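Local coordinates for protein Alpha/beta hydrolase (Pectobacterium atrosepticum SCRI1043, PDB 3BDV) that is of uncharacterised function but probably acts as a serine hydrolase of the alpha/beta-hydrolase fold, and binds calcium ions, at residues A[13-18]-A[42-47]; A[8-13]-A[183-188]; A[22-27]-A[33-38]. All coordinates share one frame; numbering follows the deposited sequence. Where two conformers were deposited one is given.

Interaction 1: residues A[13-18]-A[42-47]; sequences EVSQQL and FPHWQR. With CA (calcium ion), chain C.
S15, at the C-terminal end of helix 4-15, meets H44 and W45 of the turn that follows helix 34-41, and its short side chain carries the whole contact. S15 CB lies 3.4 Å from H44 CD2. One bond further on, OG sits near the planes of both rings, at their edges. S15 OG accepts a hydrogen bond from W45 NE1 at 3.2 Å; the N-H...O angle of 143° and a 20° tilt from the indole plane mark this bond as bent. H44 NE2 is 3.3 Å from the same S15 OG. Because OG stands anti to the carbonyl carbon (chi1 -68°), it also reaches L11 O one turn back, its strongest polar partner. The type I turn from F42 to W45, closed by W45 N to F42 O at 2.9 Å, brings the two rings together: W45 CD1 lies over one face of the H44 imidazole. Just beyond, R47 O binds a calcium ion at 2.4 Å, a site that E68 shares. The contact thus joins the C-terminal end of helix 4-15 to the entry into edge strand 46-47, while W45 packs on M20 of strand 19-23 and on L177 and L180 of helix 174-185.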
loop_
_atom_site.group_PDB
_atom_site.type_symbol
_atom_site.label_atom_id
_atom_site.label_comp_id
_atom_site.label_asym_id
_atom_site.label_seq_id
_atom_site.Cartn_x
_atom_site.Cartn_y
_atom_site.Cartn_z
ATOM N N GLU A 13 14.951 0.384 -12.108
ATOM C CA GLU A 13 16.064 0.974 -11.342
ATOM C C GLU A 13 15.816 1.079 -9.845
ATOM O O GLU A 13 16.726 0.850 -9.029
ATOM C CB GLU A 13 16.420 2.361 -11.848
ATOM C CG GLU A 13 17.000 2.371 -13.238
ATOM C CD GLU A 13 18.308 1.599 -13.315
ATOM O OE1 GLU A 13 19.246 1.961 -12.574
ATOM O OE2 GLU A 13 18.380 0.621 -14.095
ATOM N N VAL A 14 14.608 1.480 -9.461
ATOM C CA VAL A 14 14.275 1.558 -8.030
ATOM C C VAL A 14 14.441 0.190 -7.379
ATOM O O VAL A 14 14.948 0.079 -6.283
ATOM C CB VAL A 14 12.839 2.080 -7.825
ATOM C CG1 VAL A 14 12.313 1.828 -6.405
ATOM C CG2 VAL A 14 12.762 3.603 -8.208
ATOM N N SER A 15 14.010 -0.849 -8.085
ATOM C CA SER A 15 14.077 -2.209 -7.572
ATOM C C SER A 15 15.495 -2.737 -7.362
ATOM O O SER A 15 15.706 -3.662 -6.595
ATOM C CB SER A 15 13.267 -3.128 -8.479
ATOM O OG SER A 15 11.892 -2.810 -8.356
ATOM N N GLN A 16 16.480 -2.127 -7.988
ATOM C CA GLN A 16 17.877 -2.484 -7.701
ATOM C C GLN A 16 18.260 -2.213 -6.238
ATOM O O GLN A 16 19.252 -2.768 -5.755
ATOM C CB GLN A 16 18.865 -1.708 -8.577
ATOM C CG GLN A 16 18.544 -1.640 -10.052
ATOM C CD GLN A 16 18.825 -2.919 -10.783
ATOM O OE1 GLN A 16 18.389 -3.999 -10.380
ATOM N NE2 GLN A 16 19.554 -2.804 -11.889
ATOM N N GLN A 17 17.522 -1.322 -5.565
ATOM C CA GLN A 17 17.870 -0.899 -4.208
ATOM C C GLN A 17 16.755 -0.942 -3.150
ATOM O O GLN A 17 17.041 -0.902 -1.971
ATOM C CB GLN A 17 18.414 0.511 -4.251
ATOM C CG GLN A 17 19.753 0.653 -4.976
ATOM C CD GLN A 17 20.346 2.033 -4.743
ATOM O OE1 GLN A 17 20.578 2.425 -3.608
ATOM N NE2 GLN A 17 20.574 2.781 -5.816
ATOM N N LEU A 18 15.493 -0.971 -3.575
ATOM C CA LEU A 18 14.347 -1.055 -2.677
ATOM C C LEU A 18 13.479 -2.224 -3.088
ATOM O O LEU A 18 13.373 -2.519 -4.260
ATOM C CB LEU A 18 13.474 0.202 -2.765
ATOM C CG LEU A 18 14.153 1.504 -2.372
ATOM C CD1 LEU A 18 13.252 2.708 -2.624
ATOM C CD2 LEU A 18 14.607 1.439 -0.889
ATOM N N PHE A 42 6.036 -6.869 -12.581
ATOM C CA PHE A 42 7.300 -6.745 -11.859
ATOM C C PHE A 42 7.494 -8.000 -10.994
ATOM O O PHE A 42 7.214 -8.009 -9.785
ATOM C CB PHE A 42 7.281 -5.497 -10.984
ATOM C CG PHE A 42 7.079 -4.227 -11.765
ATOM C CD1 PHE A 42 8.081 -3.724 -12.563
ATOM C CD2 PHE A 42 5.867 -3.593 -11.762
ATOM C CE1 PHE A 42 7.889 -2.573 -13.339
ATOM C CE2 PHE A 42 5.667 -2.440 -12.514
ATOM C CZ PHE A 42 6.669 -1.944 -13.320
ATOM N N PRO A 43 7.908 -9.099 -11.624
ATOM C CA PRO A 43 7.891 -10.370 -10.903
ATOM C C PRO A 43 8.857 -10.470 -9.738
ATOM O O PRO A 43 8.780 -11.437 -8.960
ATOM C CB PRO A 43 8.242 -11.403 -11.995
ATOM C CG PRO A 43 8.110 -10.706 -13.290
ATOM C CD PRO A 43 8.344 -9.251 -13.021
ATOM N N HIS A 44 9.784 -9.522 -9.636
ATOM C CA HIS A 44 10.696 -9.454 -8.499
ATOM C C HIS A 44 10.033 -8.768 -7.290
ATOM O O HIS A 44 10.547 -8.862 -6.192
ATOM C CB HIS A 44 11.986 -8.719 -8.878
ATOM C CG HIS A 44 11.750 -7.447 -9.647
ATOM N ND1 HIS A 44 11.195 -7.437 -10.913
ATOM C CD2 HIS A 44 11.949 -6.148 -9.315
ATOM C CE1 HIS A 44 11.089 -6.190 -11.336
ATOM N NE2 HIS A 44 11.542 -5.389 -10.387
ATOM N N TRP A 45 8.906 -8.071 -7.481
ATOM C CA TRP A 45 8.206 -7.509 -6.320
ATOM C C TRP A 45 7.684 -8.609 -5.433
ATOM O O TRP A 45 7.365 -9.669 -5.910
ATOM C CB TRP A 45 7.071 -6.610 -6.733
ATOM C CG TRP A 45 7.539 -5.334 -7.402
ATOM C CD1 TRP A 45 8.808 -5.034 -7.840
ATOM C CD2 TRP A 45 6.727 -4.213 -7.752
ATOM N NE1 TRP A 45 8.823 -3.782 -8.422
ATOM C CE2 TRP A 45 7.564 -3.265 -8.398
ATOM C CE3 TRP A 45 5.381 -3.913 -7.583
ATOM C CZ2 TRP A 45 7.099 -2.039 -8.853
ATOM C CZ3 TRP A 45 4.919 -2.689 -8.024
ATOM C CH2 TRP A 45 5.773 -1.773 -8.674
ATOM N N GLN A 46 7.615 -8.339 -4.139
ATOM C CA GLN A 46 7.183 -9.338 -3.174
ATOM C C GLN A 46 5.734 -9.129 -2.782
ATOM O O GLN A 46 5.158 -8.086 -3.049
ATOM C CB GLN A 46 8.070 -9.287 -1.948
ATOM C CG GLN A 46 9.545 -9.683 -2.188
ATOM C CD GLN A 46 9.690 -11.035 -2.881
ATOM O OE1 GLN A 46 9.333 -12.074 -2.327
ATOM N NE2 GLN A 46 10.205 -11.021 -4.101
ATOM N N ARG A 47 5.153 -10.139 -2.152
ATOM C CA ARG A 47 3.740 -10.126 -1.801
ATOM C C ARG A 47 3.492 -11.016 -0.608
ATOM O O ARG A 47 4.061 -12.120 -0.498
ATOM C CB ARG A 47 2.916 -10.556 -3.016
ATOM C CG ARG A 47 1.434 -10.603 -2.781
ATOM C CD ARG A 47 0.729 -10.811 -4.077
ATOM N NE ARG A 47 -0.672 -11.106 -3.836
ATOM C CZ ARG A 47 -1.645 -10.889 -4.713
ATOM N NH1 ARG A 47 -1.382 -10.451 -5.921
ATOM N NH2 ARG A 47 -2.887 -11.182 -4.389
HETATM CA CA CA C . 6.012 -13.474 0.043
HETATM O O HOH W 1 6.893 -12.511 -1.938
HETATM O O HOH W 2 5.627 -15.268 1.373
HETATM O O HOH W 3 8.278 -14.242 0.523
#

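Interaction 2: residues A[8-13]-A[183-188]; sequences DLRLTE and FSEILI. With EDO (1,2-ethanediol), chain H; EDO (1,2-ethanediol), chain G.
R10 and E185 form a two-pronged salt bridge between helix 4-15 and the C-terminal end of helix 174-185. The arginine presents its side, NE and NH2, to the two carboxylate oxygens. R10 NE donates to E185 OE2 at 2.8 Å, almost straight (174°) and within the guanidinium plane, whereas NH2 reaches E185 OE1 at 3.0 Å along a more bent path. The planes of the two groups are 34° apart, and both donors stand off the carboxylate plane: NE on the syn side of OE2, tilted from the plane, and NH2 above the plane at OE1. A bend at chi3 (73°) in the arginine turns NE toward E185, whose chain is extended beyond CG. The aliphatic part is close too: CB and CG of R10 each lie 3.5 Å from E185 OE2. Water 4 donates to E185 OE2 at 2.6 Å and to R10 O at 3.0 Å, tying the carboxylate to the helix backbone. On the solvent side, NH1 donates to O1 of an ethanediol, probably from the crystallisation liquor. On the inner side the contact is looser: L11 CD2 comes no nearer to S184 OG than 4.2 Å, and that hydroxyl is bonded to L180 O within its own helix. Around the salt bridge, L11 packs on L177 and A181 of helix 174-185, and S184 touches V14 of helix 4-15 and I77 of strand 76-81.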
loop_
_atom_site.group_PDB
_atom_site.type_symbol
_atom_site.label_atom_id
_atom_site.label_comp_id
_atom_site.label_asym_id
_atom_site.label_seq_id
_atom_site.Cartn_x
_atom_site.Cartn_y
_atom_site.Cartn_z
ATOM N N ASP A 8 8.330 1.663 -16.515
ATOM C CA ASP A 8 9.030 0.394 -16.272
ATOM C C ASP A 8 10.506 0.562 -16.068
ATOM O O ASP A 8 11.052 -0.067 -15.152
ATOM C CB ASP A 8 8.775 -0.589 -17.395
ATOM C CG ASP A 8 7.325 -0.982 -17.471
ATOM O OD1 ASP A 8 6.652 -0.833 -16.466
ATOM O OD2 ASP A 8 6.849 -1.393 -18.526
ATOM N N LEU A 9 11.157 1.428 -16.850
ATOM C CA LEU A 9 12.613 1.652 -16.657
ATOM C C LEU A 9 12.891 2.250 -15.287
ATOM O O LEU A 9 13.787 1.814 -14.574
ATOM C CB LEU A 9 13.178 2.611 -17.709
ATOM C CG LEU A 9 13.309 2.152 -19.165
ATOM C CD1 LEU A 9 13.397 3.353 -20.129
ATOM C CD2 LEU A 9 14.512 1.234 -19.302
ATOM N N ARG A 10 12.097 3.245 -14.906
ATOM C CA ARG A 10 12.315 3.922 -13.630
ATOM C C ARG A 10 12.078 2.959 -12.490
ATOM O O ARG A 10 12.887 2.895 -11.571
ATOM C CB ARG A 10 11.410 5.144 -13.499
ATOM C CG ARG A 10 11.891 6.333 -14.336
ATOM C CD ARG A 10 10.891 7.457 -14.338
ATOM N NE ARG A 10 10.838 8.175 -13.060
ATOM C CZ ARG A 10 10.007 9.196 -12.862
ATOM N NH1 ARG A 10 9.174 9.590 -13.812
ATOM N NH2 ARG A 10 9.945 9.808 -11.713
ATOM N N LEU A 11 11.014 2.150 -12.571
ATOM C CA LEU A 11 10.727 1.209 -11.470
ATOM C C LEU A 11 11.727 0.062 -11.405
ATOM O O LEU A 11 12.092 -0.395 -10.324
ATOM C CB LEU A 11 9.278 0.687 -11.503
ATOM C CG LEU A 11 8.282 1.715 -10.981
ATOM C CD1 LEU A 11 6.836 1.320 -11.406
ATOM C CD2 LEU A 11 8.410 1.948 -9.494
ATOM N N THR A 12 12.220 -0.355 -12.563
ATOM C CA THR A 12 13.279 -1.366 -12.613
ATOM C C THR A 12 14.567 -0.872 -11.905
ATOM O O THR A 12 15.155 -1.591 -11.106
ATOM C CB THR A 12 13.533 -1.819 -14.089
ATOM O OG1 THR A 12 12.358 -2.479 -14.580
ATOM C CG2 THR A 12 14.744 -2.752 -14.165
ATOM N N GLU A 13 14.951 0.384 -12.108
ATOM C CA GLU A 13 16.064 0.974 -11.342
ATOM C C GLU A 13 15.816 1.079 -9.845
ATOM O O GLU A 13 16.726 0.850 -9.029
ATOM C CB GLU A 13 16.420 2.361 -11.848
ATOM C CG GLU A 13 17.000 2.371 -13.238
ATOM C CD GLU A 13 18.308 1.599 -13.315
ATOM O OE1 GLU A 13 19.246 1.961 -12.574
ATOM O OE2 GLU A 13 18.380 0.621 -14.095
ATOM N N PHE A 183 7.722 8.814 -5.902
ATOM C CA PHE A 183 7.885 8.678 -4.436
ATOM C C PHE A 183 9.071 7.841 -4.068
ATOM O O PHE A 183 9.870 8.232 -3.223
ATOM C CB PHE A 183 6.576 8.049 -3.927
ATOM C CG PHE A 183 6.554 7.668 -2.465
ATOM C CD1 PHE A 183 6.586 8.640 -1.484
ATOM C CD2 PHE A 183 6.389 6.347 -2.088
ATOM C CE1 PHE A 183 6.478 8.273 -0.143
ATOM C CE2 PHE A 183 6.300 5.967 -0.765
ATOM C CZ PHE A 183 6.344 6.888 0.203
ATOM N N SER A 184 9.176 6.661 -4.661
ATOM C CA SER A 184 10.250 5.763 -4.348
ATOM C C SER A 184 11.607 6.257 -4.758
ATOM O O SER A 184 12.554 6.022 -4.041
ATOM C CB SER A 184 9.988 4.347 -4.900
ATOM O OG SER A 184 9.947 4.330 -6.332
ATOM N N GLU A 185 11.735 6.978 -5.875
ATOM C CA GLU A 185 13.082 7.431 -6.262
ATOM C C GLU A 185 13.744 8.261 -5.174
ATOM O O GLU A 185 14.958 8.135 -4.961
ATOM C CB GLU A 185 13.045 8.197 -7.575
ATOM C CG GLU A 185 12.806 7.292 -8.738
ATOM C CD GLU A 185 12.584 8.024 -10.033
ATOM O OE1 GLU A 185 12.318 9.225 -9.968
ATOM O OE2 GLU A 185 12.682 7.386 -11.105
ATOM N N ILE A 186 12.961 9.068 -4.454
ATOM C CA ILE A 186 13.527 9.914 -3.388
ATOM C C ILE A 186 13.859 9.085 -2.160
ATOM O O ILE A 186 14.503 9.574 -1.263
ATOM C CB ILE A 186 12.648 11.149 -3.028
ATOM C CG1 ILE A 186 11.243 10.790 -2.631
ATOM C CG2 ILE A 186 12.574 12.107 -4.244
ATOM C CD1 ILE A 186 10.505 11.912 -1.932
ATOM N N LEU A 187 13.469 7.828 -2.133
ATOM C CA LEU A 187 13.851 6.961 -1.027
ATOM C C LEU A 187 15.033 6.057 -1.337
ATOM O O LEU A 187 15.472 5.278 -0.474
ATOM C CB LEU A 187 12.639 6.108 -0.637
ATOM C CG LEU A 187 11.343 6.847 -0.277
ATOM C CD1 LEU A 187 10.191 5.893 -0.038
ATOM C CD2 LEU A 187 11.596 7.828 0.913
ATOM N N ILE A 188 15.529 6.087 -2.565
ATOM C CA ILE A 188 16.650 5.217 -2.953
ATOM C C ILE A 188 17.904 5.683 -2.196
ATOM O O ILE A 188 18.162 6.868 -2.156
ATOM C CB ILE A 188 16.883 5.271 -4.466
ATOM C CG1 ILE A 188 15.755 4.543 -5.180
ATOM C CG2 ILE A 188 18.201 4.593 -4.863
ATOM C CD1 ILE A 188 15.781 4.756 -6.677
HETATM C C1 EDO H . 7.510 8.181 -16.612
HETATM O O1 EDO H . 8.758 8.891 -16.468
HETATM C C2 EDO H . 6.575 8.255 -15.396
HETATM O O2 EDO H . 5.554 9.255 -15.548
HETATM C C1 EDO G . 14.100 10.832 1.744
HETATM O O1 EDO G . 15.292 9.999 1.707
HETATM C C2 EDO G . 14.435 12.304 1.482
HETATM O O2 EDO G . 15.073 12.402 0.198
HETATM O O HOH W 4 14.363 5.473 -11.256
#

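Interaction 3: residues A[22-27]-A[33-38]; sequences LVPGLR and HWQSHW
This is a buried strand-to-helix contact inside a beta-alpha-beta unit of the alpha/beta-hydrolase fold: the end of strand 19-23 and the loop after it pack against the first turn of helix 34-41. Q35 is central. Its chain is extended beyond CG (chi2 177°), carrying the amide to the strand end. There Q35 NE2 donates to V23 O at 3.2 Å; the bond is straight at the hydrogen (174°) and lies in the amide plane, yet it comes down almost perpendicular to the carbonyl plane, with a C=O...N angle of only 91°. The other amide atom, Q35 OE1, lies 3.3 Å from P24 CA and accepts from S29 OG, so both ends of the amide are held and its rotation is probably fixed. L22 runs past Q35 in the opposite direction: CD2 is 3.9 Å from Q35 CG, and CD1 is 3.4 Å from Q35 O. The same L22 CD2 touches W38 CE3 more loosely, at 4.4 Å. H33, the N-cap residue, accepts from Q35 N through ND1 at 3.1 Å, a capping bond that ties the residue bearing the central amide to the helix start. Around the contact, V23 pairs through its backbone with I79 and H81 of strand 76-81, L22 pairs likewise with Q46 of strand 46-47, and W34 and W38 both touch I79 and also strand 99-105, W34 at V105 and W38 at M103.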
loop_
_atom_site.group_PDB
_atom_site.type_symbol
_atom_site.label_atom_id
_atom_site.label_comp_id
_atom_site.label_asym_id
_atom_site.label_seq_id
_atom_site.Cartn_x
_atom_site.Cartn_y
_atom_site.Cartn_z
ATOM N N LEU A 22 3.772 -6.049 -1.665
ATOM C CA LEU A 22 2.335 -5.924 -1.847
ATOM C C LEU A 22 1.559 -6.521 -0.676
ATOM O O LEU A 22 1.764 -7.675 -0.336
ATOM C CB LEU A 22 1.877 -6.600 -3.144
ATOM C CG LEU A 22 2.522 -6.026 -4.387
ATOM C CD1 LEU A 22 2.396 -7.080 -5.514
ATOM C CD2 LEU A 22 1.866 -4.666 -4.771
ATOM N N VAL A 23 0.737 -5.695 -0.031
ATOM C CA VAL A 23 -0.142 -6.105 1.077
ATOM C C VAL A 23 -1.637 -5.999 0.718
ATOM O O VAL A 23 -2.228 -4.941 0.839
ATOM C CB VAL A 23 0.115 -5.283 2.351
ATOM C CG1 VAL A 23 -0.603 -5.895 3.540
ATOM C CG2 VAL A 23 1.667 -5.173 2.639
ATOM N N PRO A 24 -2.255 -7.106 0.275
ATOM C CA PRO A 24 -3.696 -7.109 -0.005
ATOM C C PRO A 24 -4.550 -6.997 1.237
ATOM O O PRO A 24 -4.067 -7.262 2.354
ATOM C CB PRO A 24 -3.924 -8.457 -0.718
ATOM C CG PRO A 24 -2.547 -8.836 -1.225
ATOM C CD PRO A 24 -1.629 -8.381 -0.123
ATOM N N GLY A 25 -5.809 -6.627 1.020
ATOM C CA GLY A 25 -6.803 -6.666 2.071
ATOM C C GLY A 25 -7.618 -7.954 2.108
ATOM O O GLY A 25 -7.189 -9.001 1.649
ATOM N N LEU A 26 -8.842 -7.844 2.631
ATOM C CA LEU A 26 -9.718 -8.999 2.809
ATOM C C LEU A 26 -9.945 -9.760 1.507
ATOM O O LEU A 26 -10.195 -9.149 0.454
ATOM C CB LEU A 26 -11.068 -8.534 3.378
ATOM C CG LEU A 26 -11.900 -9.556 4.164
ATOM C CD1 LEU A 26 -11.342 -9.799 5.553
ATOM C CD2 LEU A 26 -13.350 -9.067 4.258
ATOM N N ARG A 27 -9.905 -11.084 1.607
ATOM C CA ARG A 27 -10.138 -12.031 0.513
ATOM C C ARG A 27 -8.984 -12.117 -0.481
ATOM O O ARG A 27 -9.099 -12.829 -1.462
ATOM C CB ARG A 27 -11.446 -11.750 -0.265
ATOM C CG ARG A 27 -12.658 -11.536 0.626
ATOM C CD ARG A 27 -13.952 -11.617 -0.158
ATOM N NE ARG A 27 -15.086 -11.393 0.733
ATOM C CZ ARG A 27 -15.546 -10.185 1.074
ATOM N NH1 ARG A 27 -15.029 -9.079 0.557
ATOM N NH2 ARG A 27 -16.555 -10.088 1.909
ATOM N N HIS A 33 -7.086 -7.314 -10.033
ATOM C CA HIS A 33 -6.771 -6.248 -9.103
ATOM C C HIS A 33 -5.392 -5.688 -9.437
ATOM O O HIS A 33 -4.492 -6.423 -9.861
ATOM C CB HIS A 33 -6.781 -6.845 -7.690
ATOM C CG HIS A 33 -6.730 -5.855 -6.580
ATOM N ND1 HIS A 33 -5.553 -5.275 -6.141
ATOM C CD2 HIS A 33 -7.690 -5.457 -5.716
ATOM C CE1 HIS A 33 -5.818 -4.506 -5.101
ATOM N NE2 HIS A 33 -7.108 -4.594 -4.827
ATOM N N TRP A 34 -5.250 -4.381 -9.277
ATOM C CA TRP A 34 -3.982 -3.697 -9.521
ATOM C C TRP A 34 -2.782 -4.333 -8.851
ATOM O O TRP A 34 -1.719 -4.367 -9.429
ATOM C CB TRP A 34 -4.059 -2.198 -9.165
ATOM C CG TRP A 34 -4.444 -1.872 -7.751
ATOM C CD1 TRP A 34 -5.723 -1.696 -7.265
ATOM C CD2 TRP A 34 -3.568 -1.561 -6.661
ATOM N NE1 TRP A 34 -5.698 -1.399 -5.944
ATOM C CE2 TRP A 34 -4.389 -1.327 -5.530
ATOM C CE3 TRP A 34 -2.174 -1.570 -6.497
ATOM C CZ2 TRP A 34 -3.860 -1.043 -4.279
ATOM C CZ3 TRP A 34 -1.661 -1.296 -5.247
ATOM C CH2 TRP A 34 -2.520 -1.012 -4.165
ATOM N N GLN A 35 -2.905 -4.810 -7.628
ATOM C CA GLN A 35 -1.748 -5.456 -6.999
ATOM C C GLN A 35 -1.302 -6.705 -7.777
ATOM O O GLN A 35 -0.101 -6.981 -7.888
ATOM C CB GLN A 35 -2.054 -5.794 -5.553
ATOM C CG GLN A 35 -2.036 -4.575 -4.651
ATOM C CD GLN A 35 -2.403 -4.912 -3.220
ATOM O OE1 GLN A 35 -3.273 -5.742 -3.000
ATOM N NE2 GLN A 35 -1.758 -4.274 -2.250
ATOM N N SER A 36 -2.270 -7.392 -8.388
ATOM C CA SER A 36 -1.973 -8.540 -9.223
ATOM C C SER A 36 -1.413 -8.123 -10.591
ATOM O O SER A 36 -0.503 -8.777 -11.117
ATOM C CB SER A 36 -3.194 -9.479 -9.338
ATOM O OG SER A 36 -3.547 -10.033 -8.052
ATOM N N HIS A 37 -1.964 -7.086 -11.213
ATOM C CA HIS A 37 -1.329 -6.532 -12.399
ATOM C C HIS A 37 0.122 -6.219 -12.104
ATOM O O HIS A 37 1.028 -6.573 -12.875
ATOM C CB HIS A 37 -2.063 -5.275 -12.874
ATOM C CG HIS A 37 -3.297 -5.587 -13.658
ATOM N ND1 HIS A 37 -3.325 -5.604 -15.035
ATOM C CD2 HIS A 37 -4.557 -5.883 -13.247
ATOM C CE1 HIS A 37 -4.546 -5.907 -15.442
ATOM N NE2 HIS A 37 -5.317 -6.090 -14.381
ATOM N N TRP A 38 0.357 -5.576 -10.983
ATOM C CA TRP A 38 1.726 -5.128 -10.660
ATOM C C TRP A 38 2.691 -6.283 -10.393
ATOM O O TRP A 38 3.852 -6.263 -10.828
ATOM C CB TRP A 38 1.709 -4.123 -9.506
ATOM C CG TRP A 38 1.019 -2.837 -9.851
ATOM C CD1 TRP A 38 0.321 -2.537 -11.018
ATOM C CD2 TRP A 38 0.877 -1.702 -9.006
ATOM N NE1 TRP A 38 -0.172 -1.275 -10.939
ATOM C CE2 TRP A 38 0.120 -0.745 -9.710
ATOM C CE3 TRP A 38 1.333 -1.390 -7.732
ATOM C CZ2 TRP A 38 -0.171 0.499 -9.176
ATOM C CZ3 TRP A 38 1.039 -0.164 -7.211
ATOM C CH2 TRP A 38 0.308 0.770 -7.938
#

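Overall arrangement
From the N terminus, helix 4-15 enters interactions 1 and 2. Interaction 2 closes the longest loop, bringing 183-188, near the C terminus, back against the helix. Interaction 1, sharing E13 with it, closes a shorter loop within that span, and inside this lies interaction 3, the most local. None cross. Interactions 1 and 2 touch through V14 on S184 and I188; interactions 1 and 3 meet through neighbouring strands 46-47 and 19-23 and through W45 on W38. Interactions 2 and 3 stay about 7 Å apart at their nearest atoms. Interaction 2 ties the two terminal helices together, interaction 1 ties the first of them to the approach to edge strand 46-47, and interaction 3 sets helix 34-41 on strand 19-23.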